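Local coordinates for Tle cognate immunity protein 4 C-terminal domain-containing protein (Pseudomonas aeruginosa PAO1, PDB 4R1D) that probably protects its own cell by binding and inhibiting the lipase effector Tle4 of the H2 type VI secretion system, with which it forms a complex, at residues Phe11-Ile16 and Gln160-Gly165; Glu140-Pro145 and Arg296-Ser301; Phe180-Gly185 and Thr253-Thr258; His217-Leu222 and Phe241-Gln246. All blocks are in the same frame, centred on the assembly; numbering follows the deposited sequence. Where two conformers were deposited one is given.

Overall arrangement
Contacts 1, 3 and 4 are buried, while contact 2 is only partly buried, with most of its touching residues exposed. Contacts 1 and 3 meet where strands 162-169 and 176-183 run side by side, with centres about 7 Å apart. Contact 4 adjoins contact 3 through the neighbouring strands 256-263 and 236-245. Contact 2 reaches contact 1 through backbone bonds between strands 14-18 and 296-297. The chemistry changes with place. Contact 3 is a backbone ladder, contact 1 joins a salt bridge to aromatic packing, contact 4 seats an indole against a loop, and contact 2 is mostly donors gripping loop carbonyls.

Contact 1. Residues Phe11-Ile16 and Gln160-Gly165; sequences FGRFLI and QVERFG
The Phe164 ring carries CB of Phe11 over the centre of one face, and its edge meets CD2 of Phe14. The CB approach is a CH-pi contact, 3.8 Å from Phe11 CB to the Phe164 ring centroid and 10° off the ring normal. Phe164 CE2 also lies 3.2 Å from Phe11 O. CG of Phe164 sits between its backbone N and carbonyl carbon (chi1 69°), which places CG on the side of the turn. The guanidinium of Arg13 is met at its edge by the Glu162 carboxylate, and the two planes are nearly coplanar, 26° apart. The pair is a side-on salt bridge made with two nitrogens. Arg13 NE bonds Glu162 OE2 at 2.7 Å and Arg13 NH2 bonds Glu162 OE1 at 3.0 Å, each oxygen using its syn lone pair. Gln160 NE2 gives OE1 of Glu162 a second hydrogen bond of 2.9 Å. Phe11 to Phe14 form a type II' turn linking strands 7-11 and 14-18, and Gly12 takes its positive phi. Gly12 CA lies 3.8 Å from Phe164 CD2. Phe180 meets the Phe164 ring edge-to-face, and Arg13 NH1 bonds the Gly156 carbonyl. The paired carboxylate and guanidinium are buried, so each would balance the charge of the other, and the turn in the N-terminal domain is tied to strand 162-169 of the C-terminal domain.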
loop_
_atom_site.group_PDB
_atom_site.type_symbol
_atom_site.label_atom_id
_atom_site.label_comp_id
_atom_site.label_asym_id
_atom_site.label_seq_id
_atom_site.Cartn_x
_atom_site.Cartn_y
_atom_site.Cartn_z
ATOM N N PHE B 11 -3.798 15.438 -23.869
ATOM C CA PHE B 11 -3.116 14.661 -22.838
ATOM C C PHE B 11 -2.162 13.695 -23.545
ATOM O O PHE B 11 -2.591 12.862 -24.342
ATOM C CB PHE B 11 -4.116 13.883 -21.975
ATOM C CG PHE B 11 -5.102 14.753 -21.235
ATOM C CD1 PHE B 11 -4.666 15.724 -20.338
ATOM C CD2 PHE B 11 -6.465 14.578 -21.419
ATOM C CE1 PHE B 11 -5.581 16.521 -19.651
ATOM C CE2 PHE B 11 -7.390 15.366 -20.736
ATOM C CZ PHE B 11 -6.946 16.337 -19.850
ATOM N N GLY B 12 -0.868 13.834 -23.299
ATOM C CA GLY B 12 0.095 12.956 -23.948
ATOM C C GLY B 12 -0.030 13.075 -25.458
ATOM O O GLY B 12 0.038 14.186 -25.996
ATOM N N ARG B 13 -0.236 11.947 -26.140
ATOM C CA ARG B 13 -0.348 11.946 -27.602
ATOM C C ARG B 13 -1.785 12.120 -28.060
ATOM O O ARG B 13 -2.054 12.131 -29.263
ATOM C CB ARG B 13 0.198 10.633 -28.199
ATOM C CG ARG B 13 1.616 10.273 -27.768
ATOM C CD ARG B 13 2.696 11.031 -28.545
ATOM N NE ARG B 13 4.009 10.937 -27.898
ATOM C CZ ARG B 13 5.140 11.411 -28.418
ATOM N NH1 ARG B 13 5.127 11.993 -29.615
ATOM N NH2 ARG B 13 6.285 11.301 -27.753
ATOM N N PHE B 14 -2.705 12.267 -27.110
ATOM C CA PHE B 14 -4.129 12.162 -27.417
ATOM C C PHE B 14 -4.939 13.431 -27.177
ATOM O O PHE B 14 -4.490 14.348 -26.498
ATOM C CB PHE B 14 -4.743 10.972 -26.657
ATOM C CG PHE B 14 -4.297 9.638 -27.197
ATOM C CD1 PHE B 14 -5.110 8.920 -28.065
ATOM C CD2 PHE B 14 -3.045 9.135 -26.881
ATOM C CE1 PHE B 14 -4.693 7.716 -28.590
ATOM C CE2 PHE B 14 -2.616 7.922 -27.409
ATOM C CZ PHE B 14 -3.440 7.217 -28.261
ATOM N N LEU B 15 -6.139 13.455 -27.747
ATOM C CA LEU B 15 -7.137 14.490 -27.469
ATOM C C LEU B 15 -8.396 13.834 -26.907
ATOM O O LEU B 15 -8.695 12.683 -27.225
ATOM C CB LEU B 15 -7.528 15.219 -28.766
ATOM C CG LEU B 15 -6.430 15.886 -29.591
ATOM C CD1 LEU B 15 -7.027 16.417 -30.896
ATOM C CD2 LEU B 15 -5.778 17.005 -28.806
ATOM N N ILE B 16 -9.139 14.580 -26.095
ATOM C CA ILE B 16 -10.417 14.126 -25.578
ATOM C C ILE B 16 -11.257 15.356 -25.261
ATOM O O ILE B 16 -10.713 16.393 -24.889
ATOM C CB ILE B 16 -10.240 13.272 -24.296
ATOM C CG1 ILE B 16 -11.541 12.546 -23.954
ATOM C CG2 ILE B 16 -9.761 14.137 -23.123
ATOM C CD1 ILE B 16 -11.405 11.559 -22.781
ATOM N N GLN B 160 9.807 6.607 -26.484
ATOM C CA GLN B 160 10.256 6.707 -25.099
ATOM C C GLN B 160 9.130 6.131 -24.251
ATOM O O GLN B 160 7.977 6.116 -24.694
ATOM C CB GLN B 160 10.493 8.165 -24.714
ATOM C CG GLN B 160 9.293 9.043 -24.993
ATOM C CD GLN B 160 9.532 10.507 -24.675
ATOM O OE1 GLN B 160 10.670 10.949 -24.523
ATOM N NE2 GLN B 160 8.448 11.267 -24.565
ATOM N N VAL B 161 9.441 5.643 -23.052
ATOM C CA VAL B 161 8.377 5.199 -22.154
ATOM C C VAL B 161 7.667 6.441 -21.605
ATOM O O VAL B 161 8.301 7.310 -21.004
ATOM C CB VAL B 161 8.908 4.360 -20.985
ATOM C CG1 VAL B 161 7.820 4.151 -19.942
ATOM C CG2 VAL B 161 9.457 3.021 -21.476
ATOM N N GLU B 162 6.355 6.511 -21.817
ATOM C CA GLU B 162 5.583 7.698 -21.477
ATOM C C GLU B 162 4.175 7.280 -21.081
ATOM O O GLU B 162 3.639 6.297 -21.590
ATOM C CB GLU B 162 5.557 8.698 -22.661
ATOM C CG GLU B 162 4.965 8.147 -23.938
ATOM C CD GLU B 162 5.002 9.144 -25.088
ATOM O OE1 GLU B 162 5.946 9.963 -25.135
ATOM O OE2 GLU B 162 4.076 9.104 -25.931
ATOM N N ARG B 163 3.577 8.030 -20.166
ATOM C CA ARG B 163 2.300 7.639 -19.600
ATOM C C ARG B 163 1.628 8.872 -19.042
ATOM O O ARG B 163 2.303 9.804 -18.599
ATOM C CB ARG B 163 2.527 6.595 -18.481
ATOM C CG ARG B 163 1.310 6.337 -17.580
ATOM C CD ARG B 163 1.496 5.067 -16.742
ATOM N NE ARG B 163 2.587 5.150 -15.765
ATOM C CZ ARG B 163 2.430 5.568 -14.511
ATOM N NH1 ARG B 163 1.233 5.973 -14.080
ATOM N NH2 ARG B 163 3.464 5.581 -13.685
ATOM N N PHE B 164 0.303 8.884 -19.086
ATOM C CA PHE B 164 -0.462 9.872 -18.339
ATOM C C PHE B 164 -1.648 9.237 -17.640
ATOM O O PHE B 164 -2.077 8.128 -17.967
ATOM C CB PHE B 164 -0.921 11.040 -19.234
ATOM C CG PHE B 164 -1.974 10.673 -20.260
ATOM C CD1 PHE B 164 -3.307 10.539 -19.904
ATOM C CD2 PHE B 164 -1.626 10.487 -21.588
ATOM C CE1 PHE B 164 -4.275 10.205 -20.856
ATOM C CE2 PHE B 164 -2.582 10.172 -22.550
ATOM C CZ PHE B 164 -3.906 10.034 -22.190
ATOM N N GLY B 165 -2.176 9.950 -16.660
ATOM C CA GLY B 165 -3.433 9.576 -16.061
ATOM C C GLY B 165 -4.158 10.858 -15.724
ATOM O O GLY B 165 -3.567 11.774 -15.150
#

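Contact 2. Residues Glu140-Pro145 and Arg296-Ser301; sequences EIPSEP and RVRPTS
Arg298 reaches across to two carbonyls of the loop 140-145: Arg298 NE bonds Pro142 O and Arg298 NH2 bonds Glu144 O, each at 2.9 Å. The loop leads from strand 133-135 into strand 146-149. Its partner is the extended segment after the short strand 296-297, and side-chain and backbone hydrogen bonds join the two without regular strand pairing. Glu144 O lies in the guanidinium plane, and the NH2 bond to it is fairly straight at 162°. The NE bond to Pro142 O is more bent, at 141°. CG of Arg298 is anti to the backbone N (chi1 -173°), which starts the chain toward the loop. NH2 of Arg298 also bonds the Gly146 carbonyl. Further along, Ser301 N donates to Ser143 O at 2.9 Å, nearly along the C=O axis. The hydroxyl of Ser301 adds a weak bond to the same oxygen, and Thr300 CA approaches it too. Some packing flanks these bonds. The side chains of Ile141 and Arg298 run past each other in opposite directions, and Ile141 CG2 touches Arg298 CD. The Pro142 ring crosses the Arg298 chain at about a right angle, with its CG over one face of the guanidinium. The loop side is backed by Cys10 of strand 7-11, which Ile141 and Pro142 both touch. At the outer end, Pro145 and Thr300 cross obliquely, and Pro145 CG lies 3.9 Å from Thr300 OG1.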
loop_
_atom_site.group_PDB
_atom_site.type_symbol
_atom_site.label_atom_id
_atom_site.label_comp_id
_atom_site.label_asym_id
_atom_site.label_seq_id
_atom_site.Cartn_x
_atom_site.Cartn_y
_atom_site.Cartn_z
ATOM N N GLU B 140 -3.722 25.081 -25.963
ATOM C CA GLU B 140 -3.204 25.084 -27.320
ATOM C C GLU B 140 -2.937 23.656 -27.786
ATOM O O GLU B 140 -2.284 22.882 -27.088
ATOM C CB GLU B 140 -1.919 25.909 -27.394
ATOM C CG GLU B 140 -1.356 26.028 -28.790
ATOM C CD GLU B 140 -0.047 26.800 -28.830
ATOM O OE1 GLU B 140 0.548 27.056 -27.760
ATOM O OE2 GLU B 140 0.373 27.168 -29.941
ATOM N N ILE B 141 -3.432 23.323 -28.975
ATOM C CA ILE B 141 -3.231 22.000 -29.565
ATOM C C ILE B 141 -2.073 22.028 -30.557
ATOM O O ILE B 141 -2.193 22.600 -31.635
ATOM C CB ILE B 141 -4.503 21.545 -30.297
ATOM C CG1 ILE B 141 -5.698 21.565 -29.339
ATOM C CG2 ILE B 141 -4.298 20.162 -30.945
ATOM C CD1 ILE B 141 -7.036 21.146 -29.976
ATOM N N PRO B 142 -0.942 21.412 -30.201
ATOM C CA PRO B 142 0.234 21.488 -31.081
ATOM C C PRO B 142 0.050 20.686 -32.362
ATOM O O PRO B 142 -0.463 19.572 -32.324
ATOM C CB PRO B 142 1.349 20.862 -30.235
ATOM C CG PRO B 142 0.854 20.959 -28.816
ATOM C CD PRO B 142 -0.625 20.793 -28.906
ATOM N N SER B 143 0.462 21.250 -33.495
ATOM C CA SER B 143 0.432 20.503 -34.737
ATOM C C SER B 143 1.732 19.719 -34.930
ATOM O O SER B 143 1.796 18.809 -35.752
ATOM C CB SER B 143 0.181 21.438 -35.928
ATOM O OG SER B 143 1.233 22.373 -36.060
ATOM N N GLU B 144 2.764 20.071 -34.169
ATOM C CA GLU B 144 4.016 19.312 -34.158
ATOM C C GLU B 144 3.832 18.020 -33.350
ATOM O O GLU B 144 3.062 17.997 -32.397
ATOM C CB GLU B 144 5.141 20.159 -33.545
ATOM C CG GLU B 144 6.402 19.381 -33.159
ATOM C CD GLU B 144 7.571 20.275 -32.718
ATOM O OE1 GLU B 144 7.340 21.357 -32.140
ATOM O OE2 GLU B 144 8.733 19.888 -32.952
ATOM N N PRO B 145 4.527 16.940 -33.740
ATOM C CA PRO B 145 4.476 15.688 -32.968
ATOM C C PRO B 145 5.039 15.893 -31.569
ATOM O O PRO B 145 5.976 16.678 -31.389
ATOM C CB PRO B 145 5.401 14.751 -33.753
ATOM C CG PRO B 145 5.420 15.308 -35.151
ATOM C CD PRO B 145 5.303 16.796 -34.988
ATOM N N ARG B 296 -9.141 10.554 -29.446
ATOM C CA ARG B 296 -8.376 10.334 -30.669
ATOM C C ARG B 296 -6.927 10.787 -30.530
ATOM O O ARG B 296 -6.614 11.673 -29.738
ATOM C CB ARG B 296 -9.051 11.011 -31.879
ATOM C CG ARG B 296 -8.924 12.536 -31.955
ATOM C CD ARG B 296 -9.907 13.227 -31.042
ATOM N NE ARG B 296 -10.090 14.639 -31.407
ATOM C CZ ARG B 296 -10.863 15.493 -30.742
ATOM N NH1 ARG B 296 -11.523 15.101 -29.658
ATOM N NH2 ARG B 296 -10.977 16.753 -31.157
ATOM N N VAL B 297 -6.043 10.160 -31.299
ATOM C CA VAL B 297 -4.663 10.580 -31.378
ATOM C C VAL B 297 -4.644 12.000 -31.908
ATOM O O VAL B 297 -5.393 12.335 -32.824
ATOM C CB VAL B 297 -3.869 9.691 -32.353
ATOM C CG1 VAL B 297 -2.451 10.204 -32.502
ATOM C CG2 VAL B 297 -3.868 8.254 -31.876
ATOM N N ARG B 298 -3.793 12.838 -31.333
ATOM C CA ARG B 298 -3.691 14.213 -31.794
ATOM C C ARG B 298 -3.125 14.209 -33.209
ATOM O O ARG B 298 -2.037 13.683 -33.431
ATOM C CB ARG B 298 -2.776 15.023 -30.874
ATOM C CG ARG B 298 -2.753 16.519 -31.204
ATOM C CD ARG B 298 -1.870 17.315 -30.253
ATOM N NE ARG B 298 -0.453 17.233 -30.599
ATOM C CZ ARG B 298 0.436 16.483 -29.963
ATOM N NH1 ARG B 298 0.062 15.735 -28.922
ATOM N NH2 ARG B 298 1.704 16.485 -30.356
ATOM N N PRO B 299 -3.860 14.789 -34.174
ATOM C CA PRO B 299 -3.298 14.881 -35.530
ATOM C C PRO B 299 -2.042 15.733 -35.524
ATOM O O PRO B 299 -2.057 16.820 -34.938
ATOM C CB PRO B 299 -4.399 15.604 -36.321
ATOM C CG PRO B 299 -5.655 15.374 -35.536
ATOM C CD PRO B 299 -5.216 15.354 -34.094
ATOM N N THR B 300 -0.974 15.265 -36.169
ATOM C CA THR B 300 0.263 16.032 -36.225
ATOM C C THR B 300 0.845 16.000 -37.628
ATOM O O THR B 300 0.353 15.283 -38.497
ATOM C CB THR B 300 1.331 15.501 -35.237
ATOM O OG1 THR B 300 1.684 14.159 -35.584
ATOM C CG2 THR B 300 0.815 15.538 -33.803
ATOM N N SER B 301 1.899 16.777 -37.840
ATOM C CA SER B 301 2.570 16.816 -39.132
ATOM C C SER B 301 3.597 15.698 -39.249
ATOM O O SER B 301 4.222 15.528 -40.297
ATOM C CB SER B 301 3.247 18.166 -39.329
ATOM O OG SER B 301 4.023 18.493 -38.193
#

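Contact 3. Residues Phe180-Gly185 and Thr253-Thr258; sequences FRSSTG and TEPNLT
Arg181 and Thr258 exchange two backbone hydrogen bonds, 3.0 Å from Arg181 N to Thr258 O and 2.9 Å from Thr258 N to Arg181 O. Ser183 and Asn256 repeat the pattern, and the bond from Asn256 N to Ser183 O is the more bent one at 133°. Between them Ser182 and Leu257 form a non-hydrogen-bonded pair, with CA atoms 4.5 Å apart. Their side chains lie side by side on one face. In the conformer given, the leucine side chain packs near CE1 of Phe180, while Thr258 O lies at that ring's edge. Pro255 CB rests against Ser183 O where the pairing ends. On the other face, Thr258 OG1 sits 3.4 Å from CB of Arg181. This face turns to the partner chain: Arg181 forms a salt bridge with its Asp67, and Ser183 OG bonds its Glu104. Asn256 ND2 is held by Gln246 O and Glu244 within the same chain. Phe14 packs on Phe180, Pro255 and Leu257. The arrangement is a regular antiparallel ladder between strands 176-183 and 256-263, with one face toward the protein interior and the other carrying polar contacts to the second chain.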
loop_
_atom_site.group_PDB
_atom_site.type_symbol
_atom_site.label_atom_id
_atom_site.label_comp_id
_atom_site.label_asym_id
_atom_site.label_seq_id
_atom_site.Cartn_x
_atom_site.Cartn_y
_atom_site.Cartn_z
ATOM N N PHE B 180 -8.843 8.635 -17.547
ATOM C CA PHE B 180 -8.299 8.412 -18.883
ATOM C C PHE B 180 -6.792 8.223 -18.720
ATOM O O PHE B 180 -6.115 9.078 -18.153
ATOM C CB PHE B 180 -8.619 9.654 -19.743
ATOM C CG PHE B 180 -8.126 9.589 -21.171
ATOM C CD1 PHE B 180 -8.170 8.412 -21.894
ATOM C CD2 PHE B 180 -7.659 10.736 -21.802
ATOM C CE1 PHE B 180 -7.737 8.373 -23.219
ATOM C CE2 PHE B 180 -7.224 10.705 -23.120
ATOM C CZ PHE B 180 -7.261 9.522 -23.830
ATOM N N ARG B 181 -6.271 7.091 -19.180
ATOM C CA ARG B 181 -4.846 6.797 -19.023
ATOM C C ARG B 181 -4.273 6.248 -20.316
ATOM O O ARG B 181 -4.973 5.548 -21.051
ATOM C CB ARG B 181 -4.637 5.724 -17.936
ATOM C CG ARG B 181 -5.169 6.095 -16.569
ATOM C CD ARG B 181 -4.887 5.043 -15.499
ATOM N NE ARG B 181 -5.590 5.468 -14.296
ATOM C CZ ARG B 181 -5.131 6.392 -13.460
ATOM N NH1 ARG B 181 -3.938 6.936 -13.667
ATOM N NH2 ARG B 181 -5.863 6.766 -12.416
ATOM N N SER B 182 -2.997 6.532 -20.572
ATOM C CA SER B 182 -2.260 5.850 -21.637
ATOM C C SER B 182 -0.902 5.447 -21.091
ATOM O O SER B 182 -0.310 6.159 -20.264
ATOM C CB SER B 182 -2.093 6.734 -22.894
ATOM O OG SER B 182 -0.932 7.546 -22.814
ATOM N N SER B 183 -0.408 4.309 -21.557
ATOM C CA SER B 183 0.859 3.791 -21.097
ATOM C C SER B 183 1.497 3.022 -22.245
ATOM O O SER B 183 0.853 2.166 -22.850
ATOM C CB SER B 183 0.610 2.854 -19.908
ATOM O OG SER B 183 1.816 2.226 -19.511
ATOM N N THR B 184 2.752 3.321 -22.561
ATOM C CA THR B 184 3.433 2.601 -23.635
ATOM C C THR B 184 3.535 1.116 -23.277
ATOM O O THR B 184 3.662 0.760 -22.106
ATOM C CB THR B 184 4.859 3.157 -23.923
ATOM O OG1 THR B 184 5.558 3.370 -22.691
ATOM C CG2 THR B 184 4.807 4.476 -24.717
ATOM N N GLY B 185 3.481 0.260 -24.292
ATOM C CA GLY B 185 3.563 -1.175 -24.092
ATOM C C GLY B 185 2.205 -1.847 -24.060
ATOM O O GLY B 185 1.231 -1.311 -23.515
ATOM N N THR B 253 1.680 5.974 -30.501
ATOM C CA THR B 253 0.310 6.325 -30.869
ATOM C C THR B 253 -0.656 5.163 -30.737
ATOM O O THR B 253 -1.862 5.329 -30.891
ATOM C CB THR B 253 0.231 6.915 -32.307
ATOM O OG1 THR B 253 0.689 5.944 -33.259
ATOM C CG2 THR B 253 1.091 8.171 -32.401
ATOM N N GLU B 254 -0.125 3.983 -30.433
ATOM C CA GLU B 254 -0.973 2.845 -30.149
ATOM C C GLU B 254 -0.592 2.249 -28.806
ATOM O O GLU B 254 -0.357 1.048 -28.707
ATOM C CB GLU B 254 -0.818 1.790 -31.242
ATOM C CG GLU B 254 -0.775 2.373 -32.643
ATOM C CD GLU B 254 -0.235 1.386 -33.658
ATOM O OE1 GLU B 254 1.000 1.378 -33.881
ATOM O OE2 GLU B 254 -1.043 0.622 -34.222
ATOM N N PRO B 255 -0.518 3.091 -27.762
ATOM C CA PRO B 255 -0.156 2.547 -26.454
ATOM C C PRO B 255 -1.363 1.864 -25.835
ATOM O O PRO B 255 -2.441 1.864 -26.424
ATOM C CB PRO B 255 0.197 3.802 -25.651
ATOM C CG PRO B 255 -0.712 4.839 -26.203
ATOM C CD PRO B 255 -0.824 4.532 -27.694
ATOM N N ASN B 256 -1.191 1.273 -24.662
ATOM C CA ASN B 256 -2.348 0.823 -23.923
ATOM C C ASN B 256 -3.162 2.065 -23.547
ATOM O O ASN B 256 -2.588 3.071 -23.139
ATOM C CB ASN B 256 -1.914 0.076 -22.675
ATOM C CG ASN B 256 -3.078 -0.314 -21.810
ATOM O OD1 ASN B 256 -3.405 0.383 -20.850
ATOM N ND2 ASN B 256 -3.728 -1.425 -22.148
ATOM N N LEU B 257 -4.482 2.001 -23.724
ATOM C CA LEU B 257 -5.352 3.133 -23.419
ATOM C C LEU B 257 -6.528 2.657 -22.584
ATOM O O LEU B 257 -7.164 1.670 -22.910
ATOM C CB LEU B 257 -5.884 3.761 -24.712
ATOM C CG LEU B 257 -6.215 5.255 -24.741
ATOM C CD1 LEU B 257 -4.943 6.066 -24.662
ATOM C CD2 LEU B 257 -6.974 5.599 -26.016
ATOM N N THR B 258 -6.824 3.363 -21.502
ATOM C CA THR B 258 -8.009 3.009 -20.746
ATOM C C THR B 258 -8.870 4.246 -20.506
ATOM O O THR B 258 -8.367 5.369 -20.419
ATOM C CB THR B 258 -7.679 2.347 -19.372
ATOM O OG1 THR B 258 -6.911 3.254 -18.569
ATOM C CG2 THR B 258 -6.898 1.036 -19.565
#

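Contact 4. Residues His217-Leu222 and Phe241-Gln246; sequences HPVGSL and FMWEVQ
The carbonyl O of His217 receives the indole N-H of Trp243, with NE1 2.9 Å from the oxygen and an N-H...O angle of 159°. The oxygen lies near the indole plane, and the donor lies in the carbonyl plane. The same residue meets the indole a second time. The Trp243 edge points at the face of the His217 imidazole in a T-shaped pair. The imidazole of His217 and the five-membered ring of Trp243 have centroids 5.1 Å apart and planes at 87°. CG of Trp243 is anti to its backbone N (chi1 -178°), which carries CG out from the strand toward the loop. Val219 CG2 touches CZ2 of Trp243 at 3.8 Å, and Leu222 CD1 comes to the edge of its six-membered ring at CH2. Next to it, Leu222 CB packs on Val245 CG2 at 4.1 Å. Val219 to Leu222 form a type II' turn, closed by two backbone bonds, with Gly220 taking a positive phi. Both ring nitrogens of His217 have partners: ND1 bonds Glu226 and NE2 bonds Asp293, which would fix the imidazole's rotation. The loop links strands 209-214 and 225-233. Trp243 of strand 236-245 thus packs among this loop, Trp288 and Val292 of helix 281-292, and Leu257 and Ala259 of strand 256-263.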
loop_
_atom_site.group_PDB
_atom_site.type_symbol
_atom_site.label_atom_id
_atom_site.label_comp_id
_atom_site.label_asym_id
_atom_site.label_seq_id
_atom_site.Cartn_x
_atom_site.Cartn_y
_atom_site.Cartn_z
ATOM N N HIS B 217 -16.103 -1.496 -28.798
ATOM C CA HIS B 217 -16.427 -0.074 -28.851
ATOM C C HIS B 217 -15.260 0.641 -29.501
ATOM O O HIS B 217 -14.494 1.339 -28.849
ATOM C CB HIS B 217 -16.712 0.500 -27.459
ATOM C CG HIS B 217 -17.213 1.913 -27.485
ATOM N ND1 HIS B 217 -17.982 2.451 -26.476
ATOM C CD2 HIS B 217 -17.052 2.897 -28.401
ATOM C CE1 HIS B 217 -18.273 3.708 -26.769
ATOM N NE2 HIS B 217 -17.724 4.002 -27.935
ATOM N N PRO B 218 -15.103 0.434 -30.810
ATOM C CA PRO B 218 -14.061 1.133 -31.550
ATOM C C PRO B 218 -14.371 2.620 -31.534
ATOM O O PRO B 218 -15.544 2.991 -31.468
ATOM C CB PRO B 218 -14.207 0.573 -32.970
ATOM C CG PRO B 218 -15.635 0.132 -33.061
ATOM C CD PRO B 218 -15.997 -0.349 -31.684
ATOM N N VAL B 219 -13.324 3.439 -31.533
ATOM C CA VAL B 219 -13.438 4.891 -31.634
ATOM C C VAL B 219 -12.451 5.262 -32.719
ATOM O O VAL B 219 -11.225 5.278 -32.505
ATOM C CB VAL B 219 -13.060 5.606 -30.317
ATOM C CG1 VAL B 219 -13.136 7.125 -30.493
ATOM C CG2 VAL B 219 -13.962 5.147 -29.191
ATOM N N GLY B 220 -12.978 5.525 -33.908
ATOM C CA GLY B 220 -12.115 5.696 -35.060
ATOM C C GLY B 220 -11.263 4.453 -35.207
ATOM O O GLY B 220 -11.769 3.337 -35.126
ATOM N N SER B 221 -9.962 4.630 -35.401
ATOM C CA SER B 221 -9.111 3.474 -35.620
ATOM C C SER B 221 -8.601 2.843 -34.315
ATOM O O SER B 221 -7.757 1.958 -34.356
ATOM C CB SER B 221 -7.945 3.833 -36.529
ATOM O OG SER B 221 -7.163 4.853 -35.955
ATOM N N LEU B 222 -9.133 3.292 -33.176
ATOM C CA LEU B 222 -8.778 2.702 -31.877
ATOM C C LEU B 222 -9.679 1.502 -31.594
ATOM O O LEU B 222 -10.884 1.656 -31.390
ATOM C CB LEU B 222 -8.934 3.725 -30.747
ATOM C CG LEU B 222 -8.131 5.023 -30.830
ATOM C CD1 LEU B 222 -8.536 5.985 -29.713
ATOM C CD2 LEU B 222 -6.632 4.743 -30.779
ATOM N N PHE B 241 -17.896 1.560 -15.533
ATOM C CA PHE B 241 -17.782 1.503 -16.985
ATOM C C PHE B 241 -16.303 1.424 -17.317
ATOM O O PHE B 241 -15.509 2.230 -16.817
ATOM C CB PHE B 241 -18.369 2.763 -17.636
ATOM C CG PHE B 241 -19.852 2.921 -17.451
ATOM C CD1 PHE B 241 -20.600 1.957 -16.786
ATOM C CD2 PHE B 241 -20.498 4.052 -17.934
ATOM C CE1 PHE B 241 -21.967 2.111 -16.614
ATOM C CE2 PHE B 241 -21.863 4.216 -17.760
ATOM C CZ PHE B 241 -22.598 3.247 -17.104
ATOM N N MET B 242 -15.935 0.441 -18.136
ATOM C CA MET B 242 -14.529 0.125 -18.411
ATOM C C MET B 242 -14.288 0.022 -19.920
ATOM O O MET B 242 -15.056 -0.629 -20.610
ATOM C CB MET B 242 -14.185 -1.215 -17.747
ATOM C CG MET B 242 -14.430 -1.204 -16.244
ATOM S SD MET B 242 -14.501 -2.848 -15.500
ATOM C CE MET B 242 -16.212 -3.288 -15.803
ATOM N N TRP B 243 -13.231 0.662 -20.420
ATOM C CA TRP B 243 -12.928 0.680 -21.853
ATOM C C TRP B 243 -11.418 0.583 -22.006
ATOM O O TRP B 243 -10.685 1.249 -21.287
ATOM C CB TRP B 243 -13.428 2.000 -22.450
ATOM C CG TRP B 243 -13.247 2.186 -23.949
ATOM C CD1 TRP B 243 -14.142 1.846 -24.927
ATOM C CD2 TRP B 243 -12.140 2.817 -24.621
ATOM N NE1 TRP B 243 -13.652 2.211 -26.162
ATOM C CE2 TRP B 243 -12.425 2.800 -26.005
ATOM C CE3 TRP B 243 -10.931 3.382 -24.189
ATOM C CZ2 TRP B 243 -11.552 3.331 -26.962
ATOM C CZ3 TRP B 243 -10.053 3.907 -25.144
ATOM C CH2 TRP B 243 -10.374 3.881 -26.518
ATOM N N GLU B 244 -10.957 -0.249 -22.936
ATOM C CA GLU B 244 -9.538 -0.431 -23.103
ATOM C C GLU B 244 -9.154 -0.781 -24.529
ATOM O O GLU B 244 -9.885 -1.483 -25.240
ATOM C CB GLU B 244 -9.037 -1.532 -22.156
ATOM C CG GLU B 244 -7.520 -1.688 -22.149
ATOM C CD GLU B 244 -7.040 -2.569 -21.008
ATOM O OE1 GLU B 244 -7.735 -2.635 -19.975
ATOM O OE2 GLU B 244 -5.963 -3.193 -21.148
ATOM N N VAL B 245 -8.016 -0.233 -24.930
ATOM C CA VAL B 245 -7.298 -0.651 -26.116
ATOM C C VAL B 245 -6.030 -1.311 -25.598
ATOM O O VAL B 245 -5.235 -0.680 -24.899
ATOM C CB VAL B 245 -6.912 0.560 -26.978
ATOM C CG1 VAL B 245 -5.914 0.143 -28.071
ATOM C CG2 VAL B 245 -8.164 1.215 -27.562
ATOM N N GLN B 246 -5.840 -2.585 -25.922
ATOM C CA GLN B 246 -4.726 -3.351 -25.348
ATOM C C GLN B 246 -3.357 -2.690 -25.538
ATOM O O GLN B 246 -2.539 -2.655 -24.606
ATOM C CB GLN B 246 -4.715 -4.797 -25.869
ATOM C CG GLN B 246 -3.669 -5.687 -25.191
ATOM C CD GLN B 246 -3.977 -7.170 -25.339
ATOM O OE1 GLN B 246 -4.909 -7.553 -26.049
ATOM N NE2 GLN B 246 -3.195 -8.011 -24.667
#